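Local coordinates for protein FAD-dependent pyridine nucleotide-disulphide oxidoreductase (Desulfovibrio vulgaris, PDB 3IWA) that probably uses FAD and a pyridine nucleotide to carry out redox reactions, as a member of the pyridine nucleotide-disulphide oxidoreductase family, at residues K4-I9 against Y114-L119; A11-P16 against S313-Q318; I92-H97 against T284-I289; V159-I164 against T244-L249; V163-G168 against V250-G255. All coordinates share one frame; numbering follows the deposited sequence.

Contact 1: residues K4-I9 against Y114-L119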
# COMPACT_ATOMS: atom_id res chain seq x y z
N LYS A 4 40.23 6.94 -1.87
CA LYS A 4 39.74 5.54 -1.65
C LYS A 4 39.78 4.63 -2.86
O LYS A 4 39.30 4.98 -3.94
CB LYS A 4 38.28 5.52 -1.18
CG LYS A 4 38.07 5.49 0.35
CD LYS A 4 36.63 5.04 0.67
CE LYS A 4 36.18 5.55 2.02
NZ LYS A 4 35.85 6.98 1.81
N HIS A 5 40.31 3.44 -2.65
CA HIS A 5 40.06 2.35 -3.57
C HIS A 5 39.07 1.40 -2.93
O HIS A 5 39.21 0.96 -1.79
CB HIS A 5 41.33 1.59 -3.97
CG HIS A 5 41.12 0.63 -5.11
ND1 HIS A 5 41.90 -0.49 -5.31
CD2 HIS A 5 40.19 0.63 -6.10
CE1 HIS A 5 41.48 -1.13 -6.39
NE2 HIS A 5 40.44 -0.48 -6.88
N VAL A 6 38.02 1.11 -3.67
CA VAL A 6 37.05 0.15 -3.22
C VAL A 6 37.05 -0.98 -4.23
O VAL A 6 37.03 -0.75 -5.44
CB VAL A 6 35.67 0.77 -3.11
CG1 VAL A 6 34.59 -0.33 -2.96
CG2 VAL A 6 35.66 1.73 -1.95
N VAL A 7 37.08 -2.20 -3.72
CA VAL A 7 36.97 -3.39 -4.55
C VAL A 7 35.58 -4.03 -4.32
O VAL A 7 35.13 -4.16 -3.21
CB VAL A 7 38.09 -4.37 -4.20
CG1 VAL A 7 37.84 -5.75 -4.84
CG2 VAL A 7 39.43 -3.78 -4.66
N VAL A 8 34.92 -4.41 -5.40
CA VAL A 8 33.61 -5.01 -5.34
C VAL A 8 33.71 -6.38 -5.99
O VAL A 8 34.11 -6.47 -7.13
CB VAL A 8 32.59 -4.12 -6.09
CG1 VAL A 8 31.28 -4.80 -6.16
CG2 VAL A 8 32.45 -2.81 -5.39
N ILE A 9 33.33 -7.43 -5.27
CA ILE A 9 33.37 -8.79 -5.79
C ILE A 9 31.99 -9.32 -6.07
O ILE A 9 31.21 -9.58 -5.16
CB ILE A 9 34.01 -9.76 -4.81
CG1 ILE A 9 35.48 -9.45 -4.64
CG2 ILE A 9 33.86 -11.21 -5.31
CD1 ILE A 9 36.05 -10.15 -3.50
N TYR A 114 42.81 -2.62 -1.18
CA TYR A 114 41.55 -1.96 -0.96
C TYR A 114 41.52 -1.19 0.33
O TYR A 114 42.18 -1.54 1.29
CB TYR A 114 40.38 -2.96 -1.03
CG TYR A 114 40.27 -3.93 0.13
CD1 TYR A 114 39.68 -3.56 1.32
CD2 TYR A 114 40.73 -5.23 0.01
CE1 TYR A 114 39.58 -4.45 2.38
CE2 TYR A 114 40.62 -6.12 1.04
CZ TYR A 114 40.05 -5.74 2.22
OH TYR A 114 39.96 -6.65 3.24
N ASP A 115 40.74 -0.11 0.30
CA ASP A 115 40.32 0.60 1.51
C ASP A 115 39.00 0.03 2.03
O ASP A 115 38.80 -0.04 3.23
CB ASP A 115 40.14 2.08 1.21
CG ASP A 115 41.44 2.74 0.75
OD1 ASP A 115 42.18 3.13 1.66
OD2 ASP A 115 41.69 2.86 -0.49
N LYS A 116 38.10 -0.33 1.11
CA LYS A 116 36.84 -0.94 1.47
C LYS A 116 36.54 -2.01 0.46
O LYS A 116 36.85 -1.85 -0.70
CB LYS A 116 35.70 0.09 1.47
CG LYS A 116 35.85 1.28 2.42
CD LYS A 116 35.79 0.90 3.87
CE LYS A 116 36.23 2.08 4.74
NZ LYS A 116 36.21 1.74 6.21
N LEU A 117 35.94 -3.09 0.91
CA LEU A 117 35.52 -4.20 0.04
C LEU A 117 34.00 -4.43 0.10
O LEU A 117 33.37 -4.33 1.15
CB LEU A 117 36.23 -5.48 0.48
CG LEU A 117 36.11 -6.77 -0.33
CD1 LEU A 117 36.60 -6.64 -1.79
CD2 LEU A 117 36.87 -7.88 0.40
N VAL A 118 33.41 -4.74 -1.04
CA VAL A 118 32.02 -5.15 -1.06
C VAL A 118 31.90 -6.58 -1.60
O VAL A 118 32.32 -6.84 -2.71
CB VAL A 118 31.14 -4.23 -1.95
CG1 VAL A 118 29.68 -4.83 -2.11
CG2 VAL A 118 31.11 -2.82 -1.41
N LEU A 119 31.29 -7.46 -0.80
CA LEU A 119 31.00 -8.82 -1.19
C LEU A 119 29.57 -8.97 -1.71
O LEU A 119 28.61 -8.89 -0.99
CB LEU A 119 31.28 -9.75 -0.01
CG LEU A 119 32.71 -9.67 0.58
CD1 LEU A 119 32.88 -10.63 1.73
CD2 LEU A 119 33.75 -9.96 -0.50
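Val-7 and Leu-117 meet midway along two parallel strands, 5-9 and 116-119, neighbours in the five-stranded parallel sheet of the Rossmann-type domain that binds FAD in this family. The short strand axes approach to 4.7 Å. The ladder runs from Lys-116 O through Val-7 N, then Val-7 O to Val-118 N, then back from Ile-9 N to Val-118 O at 2.8 Å. Branched Val and Ile suit these extended backbones and fill both faces with carbon.

Packing is tightest on the face of Val-7, Ile-9, Leu-117 and Leu-119, where Ala-89 packs on Ile-9, and Ile-92 on Leu-117 and Leu-119. Leu-117 has CG anti to its backbone N (chi1 -174°), which sends CD1 back across the sheet until it lies 3.4 Å from Val-7 CG1, closer than usual van der Waals contact. Ile-9 CD1 touches the same Leu-117 CD1 at 3.9 Å and Leu-119 CD2 at 3.8 Å. On the other face Val-8 and Val-118 lie side by side, and Ile-322 and Leu-326 of helix 314-326 pack on Val-118.

The beginning of the pair is looser and faces solvent. Here the aliphatic part of Lys-4 merely passes Asp-115 CB at 4.1 Å, and its ammonium goes to Asp-328. The backbone N of Asp-115 donates to His-5 O. Aspartate suits this place because its short side chain brings a carboxylate oxygen to His-5 N: OD2, approached on the anti side 26° out of the carboxylate plane, takes His-5 N at 2.6 Å along an almost straight bond of 172°.

Contact 2: residues A11-P16 against S313-Q318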
# COMPACT_ATOMS: atom_id res chain seq x y z
N ALA A 11 29.22 -9.37 -9.77
CA ALA A 11 28.35 -8.46 -10.51
C ALA A 11 26.96 -9.08 -10.48
O ALA A 11 26.70 -10.09 -11.13
CB ALA A 11 28.85 -8.25 -11.95
N VAL A 12 26.08 -8.51 -9.65
CA VAL A 12 24.73 -9.00 -9.50
C VAL A 12 23.87 -7.83 -9.98
O VAL A 12 24.03 -7.31 -11.11
CB VAL A 12 24.46 -9.49 -8.01
CG1 VAL A 12 25.02 -10.88 -7.76
CG2 VAL A 12 25.06 -8.56 -6.99
N ALA A 13 22.91 -7.43 -9.17
CA ALA A 13 22.42 -6.09 -9.20
C ALA A 13 23.26 -5.35 -8.17
O ALA A 13 23.75 -4.27 -8.44
CB ALA A 13 20.93 -6.05 -8.83
N LEU A 14 23.49 -5.99 -7.03
CA LEU A 14 24.01 -5.30 -5.89
C LEU A 14 25.37 -4.60 -6.09
O LEU A 14 25.52 -3.46 -5.66
CB LEU A 14 24.02 -6.20 -4.66
CG LEU A 14 24.38 -5.44 -3.38
CD1 LEU A 14 23.28 -5.51 -2.33
CD2 LEU A 14 25.71 -5.95 -2.83
N GLY A 15 26.34 -5.28 -6.71
CA GLY A 15 27.67 -4.71 -6.95
C GLY A 15 27.65 -3.41 -7.74
O GLY A 15 28.06 -2.37 -7.21
N PRO A 16 27.15 -3.45 -8.99
CA PRO A 16 26.97 -2.24 -9.82
C PRO A 16 26.21 -1.12 -9.09
O PRO A 16 26.60 0.05 -9.18
CB PRO A 16 26.16 -2.74 -11.02
CG PRO A 16 26.50 -4.19 -11.11
CD PRO A 16 26.73 -4.66 -9.70
N SER A 313 14.27 -7.58 -5.29
CA SER A 313 14.05 -6.25 -4.69
C SER A 313 15.08 -5.75 -3.66
O SER A 313 15.36 -4.55 -3.57
CB SER A 313 12.67 -6.24 -4.04
OG SER A 313 12.53 -7.35 -3.15
N MET A 314 15.66 -6.68 -2.90
CA MET A 314 16.59 -6.33 -1.83
C MET A 314 17.88 -5.72 -2.39
O MET A 314 18.41 -4.78 -1.82
CB MET A 314 16.95 -7.55 -1.01
CG MET A 314 15.83 -8.26 -0.29
SD MET A 314 15.38 -7.53 1.27
CE MET A 314 13.96 -6.65 0.75
N ALA A 315 18.36 -6.27 -3.50
CA ALA A 315 19.58 -5.81 -4.18
C ALA A 315 19.72 -4.29 -4.28
O ALA A 315 20.64 -3.72 -3.70
CB ALA A 315 19.67 -6.43 -5.61
N ASN A 316 18.82 -3.67 -5.01
CA ASN A 316 18.88 -2.24 -5.22
C ASN A 316 18.84 -1.43 -3.94
O ASN A 316 19.62 -0.51 -3.79
CB ASN A 316 17.84 -1.77 -6.25
CG ASN A 316 18.30 -2.09 -7.68
OD1 ASN A 316 19.51 -2.26 -7.89
ND2 ASN A 316 17.37 -2.19 -8.64
N ARG A 317 18.02 -1.84 -2.99
CA ARG A 317 17.82 -1.05 -1.79
C ARG A 317 19.07 -1.17 -0.92
O ARG A 317 19.58 -0.17 -0.48
CB ARG A 317 16.58 -1.49 -1.05
CG ARG A 317 15.32 -1.36 -1.89
CD ARG A 317 14.08 -1.81 -1.17
NE ARG A 317 12.95 -1.86 -2.10
CZ ARG A 317 11.97 -2.75 -2.07
NH1 ARG A 317 11.95 -3.69 -1.14
NH2 ARG A 317 11.01 -2.69 -2.97
N GLN A 318 19.58 -2.39 -0.76
CA GLN A 318 20.77 -2.63 0.06
C GLN A 318 22.03 -2.05 -0.62
O GLN A 318 22.88 -1.56 0.05
CB GLN A 318 20.99 -4.11 0.37
CG GLN A 318 19.86 -4.79 1.12
CD GLN A 318 20.11 -6.29 1.28
OE1 GLN A 318 21.12 -6.81 0.82
NE2 GLN A 318 19.20 -6.97 1.96
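Leu-14 and Ala-315 stand where the first turns of two helices, 14-25 and 314-326, come together, their CA atoms 4.8 Å apart. No hydrogen bond crosses the contact, and what joins the helices is the fit of small and branched side chains. Leu-14 has the largest share. Its CB lies 4.5 Å from Ala-315 CB, a light touch. With CG anti to the backbone N (chi1 -172°), the chain then leans toward the second helix, and CG passes 4.1 Å from Ala-315 O. At the tip the branches part. CD1 settles 3.5 Å from Ala-315 O and 3.8 Å from Gln-318 CB, in the step between residues one helical turn apart, while CD2 turns to Val-118 of the neighbouring sheet.

Before Leu-14, the methyl of Ala-13 meets that of Ala-315 at an angle, CB to CB 3.5 Å, tighter than ordinary van der Waals contact. Alanine suits both places, since the backbones come so near that a methyl already spans the gap. Asn-316 OD1 comes near Ala-13 CB. Gln-318 offers Leu-14 its aliphatic CB, while its extended chain takes OE1 on to the backbone N of Gly-293. On the far side of helix 314-326, Arg-317 hydrogen-bonds Asn-451 and Val-437 of the second subunit.

A strand running into a tight turn and then a helix, with Ala-13 in the turn and Gly-15 in the first turn of the helix, is characteristic of the Rossmann-type dinucleotide fold; in relatives this turn approaches the FAD pyrophosphate.

Contact 3: residues I92-H97 against T284-I289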
# COMPACT_ATOMS: atom_id res chain seq x y z
N ILE A 92 40.92 -13.36 0.55
CA ILE A 92 40.90 -12.04 1.13
C ILE A 92 41.84 -12.00 2.32
O ILE A 92 41.73 -12.83 3.20
CB ILE A 92 39.49 -11.64 1.58
CG1 ILE A 92 38.58 -11.51 0.36
CG2 ILE A 92 39.51 -10.31 2.37
CD1 ILE A 92 37.16 -11.30 0.69
N ASP A 93 42.75 -11.04 2.35
CA ASP A 93 43.56 -10.83 3.54
C ASP A 93 43.09 -9.55 4.16
O ASP A 93 43.38 -8.46 3.68
CB ASP A 93 45.06 -10.76 3.20
CG ASP A 93 45.96 -10.72 4.44
OD1 ASP A 93 45.45 -10.51 5.57
OD2 ASP A 93 47.19 -10.87 4.28
N ARG A 94 42.36 -9.71 5.25
CA ARG A 94 41.71 -8.60 5.94
C ARG A 94 42.69 -7.66 6.64
O ARG A 94 42.56 -6.43 6.54
CB ARG A 94 40.71 -9.14 6.94
CG ARG A 94 39.51 -9.72 6.26
CD ARG A 94 38.82 -10.65 7.18
NE ARG A 94 38.47 -9.99 8.42
CZ ARG A 94 38.15 -10.64 9.52
NH1 ARG A 94 38.14 -11.96 9.53
NH2 ARG A 94 37.83 -9.97 10.62
N ALA A 95 43.67 -8.22 7.35
CA ALA A 95 44.68 -7.40 8.05
C ALA A 95 45.46 -6.53 7.06
O ALA A 95 45.66 -5.32 7.29
CB ALA A 95 45.63 -8.29 8.86
N ALA A 96 45.86 -7.14 5.94
CA ALA A 96 46.60 -6.46 4.87
C ALA A 96 45.75 -5.66 3.87
O ALA A 96 46.32 -4.95 3.02
CB ALA A 96 47.43 -7.50 4.11
N HIS A 97 44.43 -5.81 3.92
CA HIS A 97 43.50 -5.16 2.97
C HIS A 97 43.89 -5.46 1.52
O HIS A 97 44.09 -4.56 0.69
CB HIS A 97 43.41 -3.66 3.25
CG HIS A 97 42.74 -3.32 4.54
ND1 HIS A 97 43.25 -3.67 5.77
CD2 HIS A 97 41.58 -2.67 4.80
CE1 HIS A 97 42.44 -3.24 6.73
NE2 HIS A 97 41.42 -2.64 6.17
N THR A 284 29.95 -6.35 7.53
CA THR A 284 30.24 -7.68 8.08
C THR A 284 30.95 -7.57 9.44
O THR A 284 31.05 -6.51 10.00
CB THR A 284 31.13 -8.48 7.11
OG1 THR A 284 32.42 -7.88 7.03
CG2 THR A 284 30.54 -8.50 5.73
N SER A 285 31.44 -8.66 9.98
CA SER A 285 32.29 -8.58 11.20
C SER A 285 33.59 -7.79 11.01
O SER A 285 34.22 -7.39 11.99
CB SER A 285 32.57 -9.98 11.74
OG SER A 285 33.00 -10.85 10.72
N ASP A 286 33.98 -7.54 9.76
CA ASP A 286 35.10 -6.64 9.43
C ASP A 286 34.54 -5.31 8.97
O ASP A 286 33.90 -5.27 7.92
CB ASP A 286 35.96 -7.24 8.33
CG ASP A 286 37.26 -6.45 8.09
OD1 ASP A 286 37.24 -5.21 7.97
OD2 ASP A 286 38.32 -7.08 7.98
N PRO A 287 34.81 -4.21 9.71
CA PRO A 287 34.13 -2.94 9.45
C PRO A 287 34.48 -2.29 8.11
O PRO A 287 33.79 -1.38 7.69
CB PRO A 287 34.54 -2.04 10.64
CG PRO A 287 35.72 -2.68 11.27
CD PRO A 287 35.61 -4.16 10.96
N ASP A 288 35.51 -2.78 7.44
CA ASP A 288 35.86 -2.29 6.09
C ASP A 288 35.27 -3.16 4.97
O ASP A 288 35.46 -2.89 3.79
CB ASP A 288 37.40 -2.18 5.96
CG ASP A 288 38.01 -1.14 6.94
OD1 ASP A 288 37.41 -0.06 7.14
OD2 ASP A 288 39.09 -1.41 7.53
N ILE A 289 34.53 -4.18 5.36
CA ILE A 289 33.94 -5.09 4.39
C ILE A 289 32.43 -5.13 4.53
O ILE A 289 31.92 -5.48 5.59
CB ILE A 289 34.49 -6.50 4.56
CG1 ILE A 289 36.04 -6.47 4.42
CG2 ILE A 289 33.85 -7.41 3.52
CD1 ILE A 289 36.71 -7.83 4.56
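Arg-94 reaches Asp-286 through a bend at its third torsion (chi3 56°), which folds the end of the chain so that NE faces the acid; Asp-286 in turn holds CG anti to its backbone N (chi1 -172°), directing the carboxylate at the arginine. In the conformer described, NE donates to Asp-286 OD2 at 2.9 Å, lying on the anti lone pair of that oxygen, and OD2 sits in the guanidinium plane. The two flat groups are nonetheless steeply twisted against each other, and this salt bridge runs through NE; NH1 goes to Ala-266 O instead. Nearer the backbone, Arg-94 CG touches Ile-289 CD1 at 3.8 Å, which suits a residue with a long aliphatic stem.

Asp-286 is itself fixed by its own loop. OD1 accepts Asp-288 N at 3.0 Å, an Asx turn, inside a type I beta turn closed by Ile-289 N on Asp-286 O. Just before it, Thr-284 OG1 accepts Asp-286 N, an ST turn, and donates to Ile-289 O.

The second link is a histidine-carboxylate hydrogen bond, His-97 NE2 to Asp-288 OD2, 3.0 Å and practically straight at 177°. The oxygen lies in the ring plane at its edge. At the other ring nitrogen, ND1 donates to Ala-95 O at 3.3 Å, although it sits above that carbonyl's plane.

These bonds tie the turn after strand 87-93 to the loop leading into strand 289-291. Asp-288, whose OD1 also pairs with Lys-116, may favour a protonated His-97; the geometry at ND1 supports this only weakly, and the charge remains unsettled.

Contact 4: residues V159-I164 against T244-L249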
# COMPACT_ATOMS: atom_id res chain seq x y z
N VAL A 159 13.93 -26.48 -27.53
CA VAL A 159 13.55 -27.29 -26.37
C VAL A 159 12.18 -27.91 -26.62
O VAL A 159 11.27 -27.26 -27.12
CB VAL A 159 13.54 -26.43 -25.08
CG1 VAL A 159 13.07 -27.24 -23.89
CG2 VAL A 159 14.93 -25.85 -24.81
N SER A 160 12.04 -29.19 -26.30
CA SER A 160 10.80 -29.92 -26.49
C SER A 160 10.15 -30.11 -25.15
O SER A 160 8.97 -29.79 -24.97
CB SER A 160 11.05 -31.29 -27.16
OG SER A 160 9.84 -32.07 -27.20
N LYS A 161 10.92 -30.63 -24.19
CA LYS A 161 10.38 -30.83 -22.85
C LYS A 161 11.24 -30.22 -21.75
O LYS A 161 12.46 -30.46 -21.68
CB LYS A 161 10.12 -32.31 -22.60
CG LYS A 161 9.03 -32.90 -23.52
CD LYS A 161 8.24 -34.02 -22.85
CE LYS A 161 7.04 -34.44 -23.71
NZ LYS A 161 7.24 -35.76 -24.36
N ALA A 162 10.58 -29.43 -20.90
CA ALA A 162 11.19 -28.82 -19.72
C ALA A 162 10.56 -29.39 -18.45
O ALA A 162 9.34 -29.42 -18.32
CB ALA A 162 11.03 -27.31 -19.74
N VAL A 163 11.41 -29.84 -17.52
CA VAL A 163 10.96 -30.14 -16.18
C VAL A 163 11.56 -29.14 -15.18
O VAL A 163 12.77 -28.93 -15.16
CB VAL A 163 11.33 -31.58 -15.79
CG1 VAL A 163 11.15 -31.79 -14.25
CG2 VAL A 163 10.49 -32.55 -16.65
N ILE A 164 10.71 -28.50 -14.38
CA ILE A 164 11.17 -27.54 -13.38
C ILE A 164 11.15 -28.24 -12.04
O ILE A 164 10.13 -28.71 -11.60
CB ILE A 164 10.28 -26.25 -13.36
CG1 ILE A 164 10.58 -25.34 -14.56
CG2 ILE A 164 10.55 -25.43 -12.10
CD1 ILE A 164 9.49 -25.15 -15.53
N THR A 244 8.38 -41.47 -14.54
CA THR A 244 9.48 -41.09 -15.43
C THR A 244 8.97 -39.98 -16.35
O THR A 244 7.92 -40.12 -16.97
CB THR A 244 9.98 -42.30 -16.27
OG1 THR A 244 10.58 -43.27 -15.41
CG2 THR A 244 11.01 -41.85 -17.34
N LEU A 245 9.72 -38.87 -16.41
CA LEU A 245 9.37 -37.73 -17.27
C LEU A 245 10.49 -37.54 -18.27
O LEU A 245 11.67 -37.56 -17.92
CB LEU A 245 9.22 -36.45 -16.44
CG LEU A 245 8.14 -36.40 -15.36
CD1 LEU A 245 8.47 -35.37 -14.30
CD2 LEU A 245 6.77 -36.13 -15.97
N ASP A 246 10.12 -37.35 -19.52
CA ASP A 246 11.10 -36.95 -20.52
C ASP A 246 11.40 -35.45 -20.35
O ASP A 246 10.47 -34.64 -20.27
CB ASP A 246 10.57 -37.21 -21.95
CG ASP A 246 10.41 -38.70 -22.29
OD1 ASP A 246 11.36 -39.50 -22.09
OD2 ASP A 246 9.33 -39.06 -22.80
N ALA A 247 12.68 -35.10 -20.31
CA ALA A 247 13.10 -33.71 -20.31
C ALA A 247 14.42 -33.55 -21.03
O ALA A 247 15.39 -34.20 -20.67
CB ALA A 247 13.24 -33.20 -18.89
N ASP A 248 14.47 -32.65 -22.01
CA ASP A 248 15.74 -32.20 -22.57
C ASP A 248 16.25 -30.92 -21.89
O ASP A 248 17.37 -30.49 -22.12
CB ASP A 248 15.67 -32.04 -24.11
CG ASP A 248 14.42 -31.29 -24.58
OD1 ASP A 248 14.52 -30.13 -25.03
OD2 ASP A 248 13.34 -31.87 -24.52
N LEU A 249 15.41 -30.30 -21.08
CA LEU A 249 15.82 -29.17 -20.21
C LEU A 249 15.26 -29.42 -18.81
O LEU A 249 14.07 -29.67 -18.66
CB LEU A 249 15.29 -27.83 -20.74
CG LEU A 249 15.62 -26.57 -19.93
CD1 LEU A 249 17.08 -26.18 -20.07
CD2 LEU A 249 14.73 -25.43 -20.37
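Lys-161 O accepts Leu-249 N at 3.0 Å and Leu-249 O accepts Val-163 N at 2.9 Å, setting Ala-162 beside Leu-249 as a parallel bridge where strands 161-165 and 249-252 begin, while strand 244-246 runs at 130° to strand 161-165. The side chain that organises this end of the strands is Asp-248. Its CG stands in the crowded position between backbone N and carbonyl carbon (chi1 46°), which turns the carboxylate back over the start of the other strand. OD1 takes Ser-160 N on its syn lone pair at 2.9 Å, and OD2 takes Lys-161 N at 2.7 Å. Aspartate suits the place because its two oxygens, on a short stem, each take one of two successive N-H groups.

Further along the strand, Val-163 CG2 packs on Ala-247 CB at 3.6 Å and more loosely on Leu-245 CB, linking the parallel sheet of the probable NAD(P)H-binding Rossmann-type domain to the antiparallel sheet of strands 225-230, 235-240 and 244-246.

On the solvent side Lys-161 lays CD along Asp-246 O, and its NZ stays 4.2 Å from Asp-246 OD2, beyond a salt bridge. Two N-H donors on the Asp-248 carboxylate would favour its ionised form, whereas Lys-161 and Asp-246 probably attract each other only weakly.

Contact 5: residues V163-G168 against V250-G255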
# COMPACT_ATOMS: atom_id res chain seq x y z
N VAL A 163 11.41 -29.84 -17.52
CA VAL A 163 10.96 -30.14 -16.18
C VAL A 163 11.56 -29.14 -15.18
O VAL A 163 12.77 -28.93 -15.16
CB VAL A 163 11.33 -31.58 -15.79
CG1 VAL A 163 11.15 -31.79 -14.25
CG2 VAL A 163 10.49 -32.55 -16.65
N ILE A 164 10.71 -28.50 -14.38
CA ILE A 164 11.17 -27.54 -13.38
C ILE A 164 11.15 -28.24 -12.04
O ILE A 164 10.13 -28.71 -11.60
CB ILE A 164 10.28 -26.25 -13.36
CG1 ILE A 164 10.58 -25.34 -14.56
CG2 ILE A 164 10.55 -25.43 -12.10
CD1 ILE A 164 9.49 -25.15 -15.53
N VAL A 165 12.31 -28.34 -11.41
CA VAL A 165 12.45 -28.92 -10.09
C VAL A 165 12.40 -27.81 -9.04
O VAL A 165 13.39 -27.06 -8.85
CB VAL A 165 13.78 -29.69 -9.93
CG1 VAL A 165 13.84 -30.34 -8.51
CG2 VAL A 165 13.96 -30.73 -11.07
N GLY A 166 11.24 -27.71 -8.38
CA GLY A 166 10.93 -26.63 -7.45
C GLY A 166 9.76 -25.76 -7.91
O GLY A 166 9.80 -25.21 -8.99
N GLY A 167 8.72 -25.62 -7.07
CA GLY A 167 7.54 -24.80 -7.38
C GLY A 167 7.49 -23.54 -6.52
O GLY A 167 6.44 -23.15 -6.04
N GLY A 168 8.64 -22.90 -6.35
CA GLY A 168 8.74 -21.61 -5.67
C GLY A 168 8.66 -20.46 -6.65
O GLY A 168 8.21 -20.63 -7.77
N VAL A 250 16.12 -29.34 -17.81
CA VAL A 250 15.75 -29.43 -16.42
C VAL A 250 16.25 -28.18 -15.68
O VAL A 250 17.45 -27.89 -15.65
CB VAL A 250 16.34 -30.70 -15.78
CG1 VAL A 250 16.06 -30.71 -14.30
CG2 VAL A 250 15.79 -31.95 -16.48
N ILE A 251 15.30 -27.45 -15.11
CA ILE A 251 15.59 -26.23 -14.36
C ILE A 251 15.65 -26.57 -12.87
O ILE A 251 14.71 -27.13 -12.33
CB ILE A 251 14.51 -25.17 -14.61
CG1 ILE A 251 14.30 -24.93 -16.12
CG2 ILE A 251 14.86 -23.87 -13.97
CD1 ILE A 251 15.46 -24.26 -16.79
N LEU A 252 16.79 -26.30 -12.24
CA LEU A 252 16.92 -26.41 -10.80
C LEU A 252 16.54 -25.07 -10.13
O LEU A 252 17.24 -24.07 -10.28
CB LEU A 252 18.35 -26.82 -10.40
CG LEU A 252 18.89 -28.15 -10.94
CD1 LEU A 252 20.22 -28.46 -10.27
CD2 LEU A 252 17.93 -29.32 -10.78
N ALA A 253 15.41 -25.09 -9.43
CA ALA A 253 14.81 -23.93 -8.78
C ALA A 253 14.28 -24.42 -7.44
O ALA A 253 13.14 -24.17 -7.09
CB ALA A 253 13.64 -23.39 -9.61
N ALA A 254 15.13 -25.11 -6.70
CA ALA A 254 14.71 -25.73 -5.46
C ALA A 254 15.38 -25.08 -4.28
O ALA A 254 15.68 -25.74 -3.29
CB ALA A 254 15.02 -27.24 -5.47
N GLY A 255 15.64 -23.78 -4.39
CA GLY A 255 16.24 -23.06 -3.27
C GLY A 255 17.76 -23.01 -3.34
O GLY A 255 18.40 -23.78 -4.06
O HOH W 1 11.48 -22.03 -7.32
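The glycine-rich turn of a probable dinucleotide-binding Rossmann-type fold grows out of this contact: strands 161-165 and 249-252 run parallel at its base, and Val-165 and Gly-166 meet Ala-253 where the strands give way to loops. The pattern Gly-166, Gly-168, Gly-171 is that of a GxGxxG motif, which in relatives receives the pyrophosphate of NAD(P)H.

The axes of the short segments 163-165 and 250-252 approach to 4.7 Å at 17°. Ile-251 N donates to Val-163 O, Val-165 N to Ile-251 O at 2.8 Å, and Ala-253 N to Val-165 O at 2.9 Å, the last rung of the ladder. On one face Ile-164 and Ile-251 point the same way, CG1 to CB 3.9 Å, with Ala-175 of helix 169-182 against Ile-164. On the other face Val-165 has CG1 anti to the backbone N (chi1 -178°), which leaves CG2 to lean across onto Val-250 CG1 at 3.9 Å. Branched residues match the extended, buried strands; Val-238 of the antiparallel sheet backs Val-163 and Val-250.

Past Val-165 the needs change. Gly-166 takes up a positive phi of 116° and brings its CA 3.3 Å from Ala-253 O; glycine suits this place, tolerating the positive phi and letting the CA come so close. Gly-167 N is held by Glu-190. Gly-168, the second glycine of the pattern, is the N-cap of helix 169-182. A water spans the two loops there, donating to Ala-253 O at 2.7 Å and weakly accepting Gly-168 N at 3.1 Å.

Overall arrangement
The five contacts fall into two groups that probably match two Rossmann-type domains. Contacts 1, 2 and 3 build the probable FAD domain: the centres of contacts 1 and 3 are 10 Å apart, joined by a probable hydrogen bond from Leu-117 N to Asp-288 O, and contact 2, with its centre 15 Å from that of contact 1, continues the same chain from strand 5-9 into helix 14-25, with Val-8 CG1 packed 3.7 Å from Gly-15 CA. Contacts 4 and 5 share Val-163 and Ile-164 and follow one another along one strand, 12 Å between centres. Across the domains, the centres of contacts 2 and 5 are 23 Å apart. A bound calcium ion lies about 10 Å from the Asp-246 side chain of contact 4, not in contact with it.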